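Local coordinates for putative secreted endoglycosylceramidase (Rhodococcus hoagii, PDB 6JYZ), which probably hydrolyses O-glycosidic bonds as a family 5 glycoside hydrolase, acting as an endogalactosylceramidase, at residues 88-94 with 153-158; 132-136 with 147-151; 160-166 with 177-182. All coordinates share one frame; numbering follows the deposited sequence.

Contact 1: residues 88-94 with 153-158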
loop_
_atom_site.group_PDB
_atom_site.type_symbol
_atom_site.label_atom_id
_atom_site.label_comp_id
_atom_site.label_asym_id
_atom_site.label_seq_id
_atom_site.Cartn_x
_atom_site.Cartn_y
_atom_site.Cartn_z
ATOM N N TRP A 88 0.330 -1.956 14.531
ATOM C CA TRP A 88 1.020 -1.589 15.759
ATOM C C TRP A 88 0.411 -2.331 16.950
ATOM O O TRP A 88 1.172 -2.807 17.843
ATOM C CB TRP A 88 0.879 -0.059 15.932
ATOM C CG TRP A 88 1.523 0.516 17.172
ATOM C CD1 TRP A 88 2.455 -0.057 18.029
ATOM C CD2 TRP A 88 1.270 1.841 17.664
ATOM N NE1 TRP A 88 2.778 0.846 19.006
ATOM C CE2 TRP A 88 2.073 1.998 18.815
ATOM C CE3 TRP A 88 0.424 2.895 17.222
ATOM C CZ2 TRP A 88 2.063 3.193 19.546
ATOM C CZ3 TRP A 88 0.440 4.082 17.956
ATOM C CH2 TRP A 88 1.240 4.229 19.095
ATOM N N SER A 89 -0.898 -2.512 16.998
ATOM C CA SER A 89 -1.524 -3.170 18.127
ATOM C C SER A 89 -1.030 -4.595 18.283
ATOM O O SER A 89 -1.051 -5.085 19.424
ATOM C CB SER A 89 -3.033 -3.136 18.022
ATOM O OG SER A 89 -3.421 -3.867 16.859
ATOM N N ALA A 90 -0.657 -5.267 17.221
ATOM C CA ALA A 90 -0.159 -6.666 17.333
ATOM C C ALA A 90 1.325 -6.643 17.604
ATOM O O ALA A 90 1.821 -7.532 18.308
ATOM C CB ALA A 90 -0.477 -7.380 16.039
ATOM N N LEU A 91 2.093 -5.666 17.165
ATOM C CA LEU A 91 3.505 -5.620 17.452
ATOM C C LEU A 91 3.712 -5.268 18.918
ATOM O O LEU A 91 4.672 -5.774 19.568
ATOM C CB LEU A 91 4.208 -4.555 16.616
ATOM C CG LEU A 91 4.328 -4.936 15.138
ATOM C CD1 LEU A 91 4.541 -3.680 14.253
ATOM C CD2 LEU A 91 5.480 -5.942 14.926
ATOM N N GLU A 92 2.949 -4.337 19.484
ATOM C CA GLU A 92 3.183 -3.762 20.814
ATOM C C GLU A 92 1.907 -3.859 21.598
ATOM O O GLU A 92 1.175 -2.864 21.837
ATOM C CB GLU A 92 3.659 -2.322 20.690
ATOM C CG GLU A 92 4.195 -1.824 22.045
ATOM C CD GLU A 92 4.788 -0.444 22.027
ATOM O OE1 GLU A 92 4.664 0.339 21.040
ATOM O OE2 GLU A 92 5.453 -0.091 23.059
ATOM N N PRO A 93 1.487 -5.071 22.054
ATOM C CA PRO A 93 0.149 -5.248 22.626
ATOM C C PRO A 93 0.017 -4.694 24.026
ATOM O O PRO A 93 -1.082 -4.422 24.458
ATOM C CB PRO A 93 -0.039 -6.788 22.628
ATOM C CG PRO A 93 1.408 -7.311 22.621
ATOM C CD PRO A 93 2.143 -6.340 21.701
ATOM N N THR A 94 1.128 -4.530 24.705
ATOM C CA THR A 94 1.155 -3.862 25.978
ATOM C C THR A 94 2.308 -2.875 25.887
ATOM O O THR A 94 3.234 -2.999 25.045
ATOM C CB THR A 94 1.368 -4.832 27.188
ATOM O OG1 THR A 94 2.652 -5.472 27.058
ATOM C CG2 THR A 94 0.264 -5.879 27.253
ATOM N N GLY A 153 -5.158 -0.476 13.860
ATOM C CA GLY A 153 -4.055 0.453 14.024
ATOM C C GLY A 153 -3.488 0.339 15.417
ATOM O O GLY A 153 -2.806 -0.658 15.750
ATOM N N ALA A 154 -3.721 1.348 16.223
ATOM C CA ALA A 154 -3.062 1.456 17.510
ATOM C C ALA A 154 -3.712 0.597 18.586
ATOM O O ALA A 154 -4.908 0.397 18.616
ATOM C CB ALA A 154 -3.134 2.922 17.921
ATOM N N PRO A 155 -2.887 0.114 19.543
ATOM C CA PRO A 155 -3.449 -0.650 20.670
ATOM C C PRO A 155 -4.238 0.235 21.623
ATOM O O PRO A 155 -4.144 1.474 21.624
ATOM C CB PRO A 155 -2.182 -1.182 21.367
ATOM C CG PRO A 155 -1.076 -0.203 21.020
ATOM C CD PRO A 155 -1.418 0.288 19.591
ATOM N N GLU A 156 -5.030 -0.440 22.475
ATOM C CA GLU A 156 -5.905 0.285 23.375
ATOM C C GLU A 156 -5.120 1.197 24.311
ATOM O O GLU A 156 -5.537 2.324 24.573
ATOM C CB GLU A 156 -6.769 -0.713 24.120
ATOM C CG GLU A 156 -7.917 -0.065 24.914
ATOM C CD GLU A 156 -8.839 -1.069 25.579
ATOM O OE1 GLU A 156 -8.424 -2.225 25.787
ATOM O OE2 GLU A 156 -9.980 -0.705 25.791
ATOM N N TRP A 157 -3.998 0.693 24.836
ATOM C CA TRP A 157 -3.235 1.462 25.807
ATOM C C TRP A 157 -2.713 2.766 25.223
ATOM O O TRP A 157 -2.377 3.705 25.954
ATOM C CB TRP A 157 -2.078 0.603 26.406
ATOM C CG TRP A 157 -1.047 0.170 25.375
ATOM C CD1 TRP A 157 -1.001 -1.058 24.749
ATOM C CD2 TRP A 157 0.048 0.958 24.864
ATOM N NE1 TRP A 157 0.079 -1.101 23.906
ATOM C CE2 TRP A 157 0.703 0.143 23.901
ATOM C CE3 TRP A 157 0.556 2.250 25.094
ATOM C CZ2 TRP A 157 1.790 0.613 23.150
ATOM C CZ3 TRP A 157 1.680 2.699 24.408
ATOM C CH2 TRP A 157 2.250 1.871 23.421
ATOM N N ALA A 158 -2.569 2.845 23.879
ATOM C CA ALA A 158 -2.050 4.026 23.193
ATOM C C ALA A 158 -3.173 4.956 22.744
ATOM O O ALA A 158 -2.840 5.944 22.043
ATOM C CB ALA A 158 -1.188 3.636 22.014
HETATM O O HOH W 1 -5.071 -2.935 14.918
#
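W88 holds CG anti to its backbone N (chi1 179°), sending the indole off helix 88-91 toward 153-158, whereas chi1 of W157 (63°) places CG between N and carbonyl carbon, bringing CZ2 to 3.4 Å from E92 CD. P155 lies against both indoles: its CD sits over the five-membered ring of W88, 3.8 Å from the centroid, as a CH-pi contact, while CG lies toward the rim over a face of W157. A154 CB touches W88 CE3 at 3.6 Å. The indoles stand almost perpendicular, W88 CZ2 coming within 4.1 Å of W157 CH2. E92 accepts both indole N-H groups: W88 NE1 reaches E92 OE1 at 2.8 Å, nearly straight (177°), and W157 NE1 meets E92 O, which lies in the indole plane, at 2.9 Å, the donor tilted from the carbonyl plane. T200 also bonds OE1 and G96 N bonds OE2, holding the carboxylate from several directions. S89 N donates to G153 O at 2.9 Å; a water bridges S89 OG and G153 N, and D52 is the hydroxyl's main partner. This belongs to the (beta/alpha)8 barrel of family 5 hydrolases, where segments following adjacent parallel strands, here 81-86 and 119-124, pack together.

Contact 2: residues 132-136 with 147-151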
loop_
_atom_site.group_PDB
_atom_site.type_symbol
_atom_site.label_atom_id
_atom_site.label_comp_id
_atom_site.label_asym_id
_atom_site.label_seq_id
_atom_site.Cartn_x
_atom_site.Cartn_y
_atom_site.Cartn_z
ATOM N N TYR A 132 -10.083 0.490 18.863
ATOM C CA TYR A 132 -10.748 0.789 20.134
ATOM C C TYR A 132 -11.457 2.123 20.075
ATOM O O TYR A 132 -11.806 2.636 21.164
ATOM C CB TYR A 132 -9.709 0.702 21.284
ATOM C CG TYR A 132 -9.115 -0.680 21.363
ATOM C CD1 TYR A 132 -9.836 -1.709 21.962
ATOM C CD2 TYR A 132 -7.930 -0.996 20.752
ATOM C CE1 TYR A 132 -9.356 -3.028 21.953
ATOM C CE2 TYR A 132 -7.420 -2.298 20.714
ATOM C CZ TYR A 132 -8.156 -3.290 21.300
ATOM O OH TYR A 132 -7.688 -4.603 21.282
ATOM N N VAL A 133 -11.866 2.574 18.909
ATOM C CA VAL A 133 -12.558 3.845 18.740
ATOM C C VAL A 133 -14.032 3.689 18.453
ATOM O O VAL A 133 -14.668 4.708 18.144
ATOM C CB VAL A 133 -11.903 4.635 17.576
ATOM C CG1 VAL A 133 -10.436 4.884 17.897
ATOM C CG2 VAL A 133 -12.051 3.991 16.227
ATOM N N GLY A 134 -14.609 2.501 18.526
ATOM C CA GLY A 134 -16.019 2.360 18.209
ATOM C C GLY A 134 -16.945 2.793 19.355
ATOM O O GLY A 134 -16.560 2.863 20.512
ATOM N N THR A 135 -18.192 3.073 18.978
ATOM C CA THR A 135 -19.187 3.455 19.990
ATOM C C THR A 135 -19.649 2.206 20.737
ATOM O O THR A 135 -20.128 1.283 20.107
ATOM C CB THR A 135 -20.374 4.131 19.318
ATOM O OG1 THR A 135 -19.922 5.191 18.453
ATOM C CG2 THR A 135 -21.318 4.753 20.346
ATOM N N PRO A 136 -19.535 2.187 22.076
ATOM C CA PRO A 136 -19.973 0.956 22.779
ATOM C C PRO A 136 -21.474 0.750 22.655
ATOM O O PRO A 136 -22.254 1.678 22.444
ATOM C CB PRO A 136 -19.593 1.254 24.232
ATOM C CG PRO A 136 -18.660 2.422 24.262
ATOM C CD PRO A 136 -18.856 3.151 22.921
ATOM N N ARG A 147 -23.205 6.397 14.620
ATOM C CA ARG A 147 -22.397 5.528 15.457
ATOM C C ARG A 147 -21.080 5.180 14.779
ATOM O O ARG A 147 -21.034 4.975 13.547
ATOM C CB ARG A 147 -23.112 4.186 15.667
ATOM C CG ARG A 147 -24.451 4.437 16.367
ATOM C CD ARG A 147 -25.139 3.100 16.748
ATOM N NE ARG A 147 -24.428 2.441 17.807
ATOM C CZ ARG A 147 -24.406 2.821 19.118
ATOM N NH1 ARG A 147 -25.066 3.900 19.463
ATOM N NH2 ARG A 147 -23.624 2.176 19.939
ATOM N N GLY A 148 -19.995 5.223 15.533
ATOM C CA GLY A 148 -18.687 4.761 15.061
ATOM C C GLY A 148 -18.512 3.273 15.352
ATOM O O GLY A 148 -19.087 2.713 16.286
ATOM N N ILE A 149 -17.594 2.650 14.584
ATOM C CA ILE A 149 -17.209 1.270 14.882
ATOM C C ILE A 149 -15.690 1.260 15.028
ATOM O O ILE A 149 -15.010 2.261 14.786
ATOM C CB ILE A 149 -17.647 0.283 13.786
ATOM C CG1 ILE A 149 -16.994 0.559 12.424
ATOM C CG2 ILE A 149 -19.185 0.297 13.678
ATOM C CD1 ILE A 149 -17.363 -0.492 11.341
ATOM N N GLY A 150 -15.158 0.150 15.528
ATOM C CA GLY A 150 -13.721 -0.019 15.642
ATOM C C GLY A 150 -13.081 -0.452 14.318
ATOM O O GLY A 150 -13.717 -1.140 13.509
ATOM N N TRP A 151 -11.794 -0.076 14.170
ATOM C CA TRP A 151 -11.084 -0.352 12.924
ATOM C C TRP A 151 -9.789 -1.099 13.220
ATOM O O TRP A 151 -9.864 -2.260 13.646
ATOM C CB TRP A 151 -10.900 0.959 12.131
ATOM C CG TRP A 151 -12.219 1.515 11.674
ATOM C CD1 TRP A 151 -13.058 2.318 12.395
ATOM C CD2 TRP A 151 -12.844 1.249 10.423
ATOM N NE1 TRP A 151 -14.182 2.561 11.660
ATOM C CE2 TRP A 151 -14.094 1.919 10.451
ATOM C CE3 TRP A 151 -12.456 0.585 9.242
ATOM C CZ2 TRP A 151 -14.990 1.879 9.375
ATOM C CZ3 TRP A 151 -13.359 0.540 8.190
ATOM C CH2 TRP A 151 -14.591 1.189 8.262
HETATM O O HOH W 2 -22.455 0.004 19.012
#
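T135 and G148 grip each other twice, and the rotation of T135 makes this possible. With chi1 at -51°, OG1 lies opposite the carbonyl carbon and accepts G148 N at 2.9 Å, and is also hydrogen-bonded to T166 OG1, while the backbone T135 N donates to G148 O, also 2.9 Å and nearly straight (171°). The same rotation swings CG2 round to become the floor for R147. That arginine bends at chi3 (70°), and the bend lays one face of its guanidinium over the methyl, with T135 CG2 3.5 Å from R147 NH2. At the guanidinium edge, R147 NH2 makes a weak bond to P136 O, and it also donates to a water at 2.6 Å that in turn bonds T135 O. R147 NH1 turns to Q139 O, so the group is held at several points around its rim. Toward the other end, V133 CG2 rests 3.7 Å from I149 O and comes to the edge of the W151 ring. G134 lets the backbones close in, its CA 3.4 Å from I149 C; a side chain at G134 would run into I149 and G150. Both segments belong to the long excursion between strand 119-124 and helix 177-187. I149 points away from 132-136 and packs on helix 369-374, where W151 meets P369 and, edge-to-face, H370; R173 adds a cation-pi contact to W151.

Contact 3: residues 160-166 with 177-182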
loop_
_atom_site.group_PDB
_atom_site.type_symbol
_atom_site.label_atom_id
_atom_site.label_comp_id
_atom_site.label_asym_id
_atom_site.label_seq_id
_atom_site.Cartn_x
_atom_site.Cartn_y
_atom_site.Cartn_z
ATOM N N LEU A 160 -5.930 7.621 23.325
ATOM C CA LEU A 160 -6.163 8.693 24.302
ATOM C C LEU A 160 -7.197 9.660 23.704
ATOM O O LEU A 160 -6.852 10.631 23.044
ATOM C CB LEU A 160 -4.844 9.380 24.640
ATOM C CG LEU A 160 -3.752 8.436 25.186
ATOM C CD1 LEU A 160 -2.454 9.215 25.341
ATOM C CD2 LEU A 160 -4.203 7.769 26.500
ATOM N N THR A 161 -8.452 9.383 23.934
ATOM C CA THR A 161 -9.541 10.082 23.245
ATOM C C THR A 161 -10.083 11.258 24.050
ATOM O O THR A 161 -10.970 11.943 23.546
ATOM C CB THR A 161 -10.704 9.176 22.922
ATOM O OG1 THR A 161 -11.260 8.785 24.189
ATOM C CG2 THR A 161 -10.320 7.995 22.032
ATOM N N GLY A 162 -9.595 11.466 25.264
ATOM C CA GLY A 162 -10.120 12.567 26.111
ATOM C C GLY A 162 -11.592 12.369 26.505
ATOM O O GLY A 162 -12.200 13.369 26.938
ATOM N N GLY A 163 -12.167 11.196 26.307
ATOM C CA GLY A 163 -13.583 10.987 26.530
ATOM C C GLY A 163 -14.434 11.509 25.391
ATOM O O GLY A 163 -15.648 11.409 25.492
ATOM N N TRP A 164 -13.863 12.048 24.310
ATOM C CA TRP A 164 -14.682 12.663 23.267
ATOM C C TRP A 164 -15.522 11.621 22.539
ATOM O O TRP A 164 -15.130 10.436 22.442
ATOM C CB TRP A 164 -13.740 13.380 22.289
ATOM C CG TRP A 164 -13.062 14.609 22.815
ATOM C CD1 TRP A 164 -12.882 14.948 24.116
ATOM C CD2 TRP A 164 -12.432 15.617 22.058
ATOM N NE1 TRP A 164 -12.207 16.145 24.188
ATOM C CE2 TRP A 164 -11.898 16.582 22.936
ATOM C CE3 TRP A 164 -12.252 15.831 20.685
ATOM C CZ2 TRP A 164 -11.239 17.740 22.500
ATOM C CZ3 TRP A 164 -11.629 16.972 20.225
ATOM C CH2 TRP A 164 -11.127 17.922 21.134
ATOM N N THR A 165 -16.647 12.032 21.982
ATOM C CA THR A 165 -17.549 11.062 21.391
ATOM C C THR A 165 -16.902 10.308 20.226
ATOM O O THR A 165 -16.174 10.884 19.412
ATOM C CB THR A 165 -18.845 11.753 20.935
ATOM O OG1 THR A 165 -19.680 10.743 20.354
ATOM C CG2 THR A 165 -18.666 12.826 19.922
ATOM N N THR A 166 -17.198 9.022 20.219
ATOM C CA THR A 166 -16.787 8.109 19.146
ATOM C C THR A 166 -17.719 8.155 17.955
ATOM O O THR A 166 -17.473 7.481 16.932
ATOM C CB THR A 166 -16.725 6.670 19.669
ATOM O OG1 THR A 166 -18.042 6.315 20.116
ATOM C CG2 THR A 166 -15.735 6.561 20.795
ATOM N N PRO A 177 -14.839 12.950 16.708
ATOM C CA PRO A 177 -14.002 13.662 17.688
ATOM C C PRO A 177 -13.010 12.719 18.376
ATOM O O PRO A 177 -11.882 13.126 18.551
ATOM C CB PRO A 177 -15.064 14.285 18.642
ATOM C CG PRO A 177 -16.261 14.542 17.664
ATOM C CD PRO A 177 -16.295 13.245 16.834
ATOM N N ALA A 178 -13.423 11.497 18.746
ATOM C CA ALA A 178 -12.492 10.626 19.455
ATOM C C ALA A 178 -11.280 10.268 18.601
ATOM O O ALA A 178 -10.157 10.231 19.112
ATOM C CB ALA A 178 -13.210 9.350 19.858
ATOM N N VAL A 179 -11.523 9.993 17.308
ATOM C CA VAL A 179 -10.403 9.595 16.441
ATOM C C VAL A 179 -9.488 10.772 16.266
ATOM O O VAL A 179 -8.256 10.622 16.353
ATOM C CB VAL A 179 -10.957 9.132 15.081
ATOM C CG1 VAL A 179 -9.853 8.924 14.027
ATOM C CG2 VAL A 179 -11.755 7.834 15.265
ATOM N N ALA A 180 -10.037 11.966 16.025
ATOM C CA ALA A 180 -9.205 13.138 15.859
ATOM C C ALA A 180 -8.381 13.434 17.114
ATOM O O ALA A 180 -7.189 13.788 17.041
ATOM C CB ALA A 180 -10.065 14.343 15.460
ATOM N N ARG A 181 -8.998 13.301 18.284
ATOM C CA ARG A 181 -8.317 13.588 19.526
ATOM C C ARG A 181 -7.202 12.553 19.755
ATOM O O ARG A 181 -6.140 12.915 20.213
ATOM C CB ARG A 181 -9.349 13.541 20.682
ATOM C CG ARG A 181 -8.742 13.850 22.050
ATOM C CD ARG A 181 -8.261 15.264 22.170
ATOM N NE ARG A 181 -7.446 15.568 23.367
ATOM C CZ ARG A 181 -6.171 15.500 23.376
ATOM N NH1 ARG A 181 -5.486 14.951 22.366
ATOM N NH2 ARG A 181 -5.485 15.989 24.394
ATOM N N ALA A 182 -7.468 11.269 19.473
ATOM C CA ALA A 182 -6.445 10.224 19.664
ATOM C C ALA A 182 -5.272 10.483 18.743
ATOM O O ALA A 182 -4.111 10.316 19.136
ATOM C CB ALA A 182 -7.005 8.851 19.414
HETATM O O HOH W 3 -4.033 8.381 21.313
#
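T161 and W164 bound a type I' turn, closed by W164 N to T161 O, that lies against the first turns of helix 177-187, and the chain leaving it hands T165 O to A178 N in a 2.9 Å hydrogen bond. Side chains then fill the angle between turn and helix. R181 bends at chi2 (66°), which carries the aliphatic part of the chain across the indole of W164: R181 CD stands 3.9 Å from the centroid of the six-membered ring, over its face, as a CH-pi contact. Beyond it the guanidinium, turned 66° from the ring plane, leaves for a salt bridge with E190. Nearer the backbone, R181 CG presses on T161 O at 3.3 Å. P177 serves two neighbours, CB meeting W164 CE3 at 3.8 Å and CG lying alongside T165 CG2 at 3.7 Å. With a glycine in place of P177 both contacts go, which would probably leave a gap beside the T165 methyl and let the indole rock on R181. A178 CB touches W164 O and T165 O and the methyls of T161 and T166. Further along, A182 CA makes a CA-H...O contact with L160 O at 3.4 Å, and a water joins L160 N to A182 O. V179 faces away from the turn and touches N224. W164 also packs on L227, in the loop between strand 214-218 and helix 230-251, while L160 touches Q191, between helices 177-187 and 193-206.

The three contacts illustrate how a long loop, that between strand 119-124 and helix 177-187, is fastened to itself (contact 2), to helix 88-91 (contact 1) and to the helix that follows it (contact 3). Contact 2 is nested within the span contact 1 closes; their centres are about 16 Å apart, and Y132 CD2 packs at 3.4 Å on E156 N. Contact 3 follows in sequence, its centre about 17 Å from contact 1 and about 11 Å from contact 2. The latter two are coupled by a probable hydrogen bond, T135 OG1 to T166 OG1 at 2.7 Å, and the C141-C167 disulfide adds a covalent tie nearby. In family 5 barrels the active site lies at the C-terminal ends of the strands, from which such loops arise.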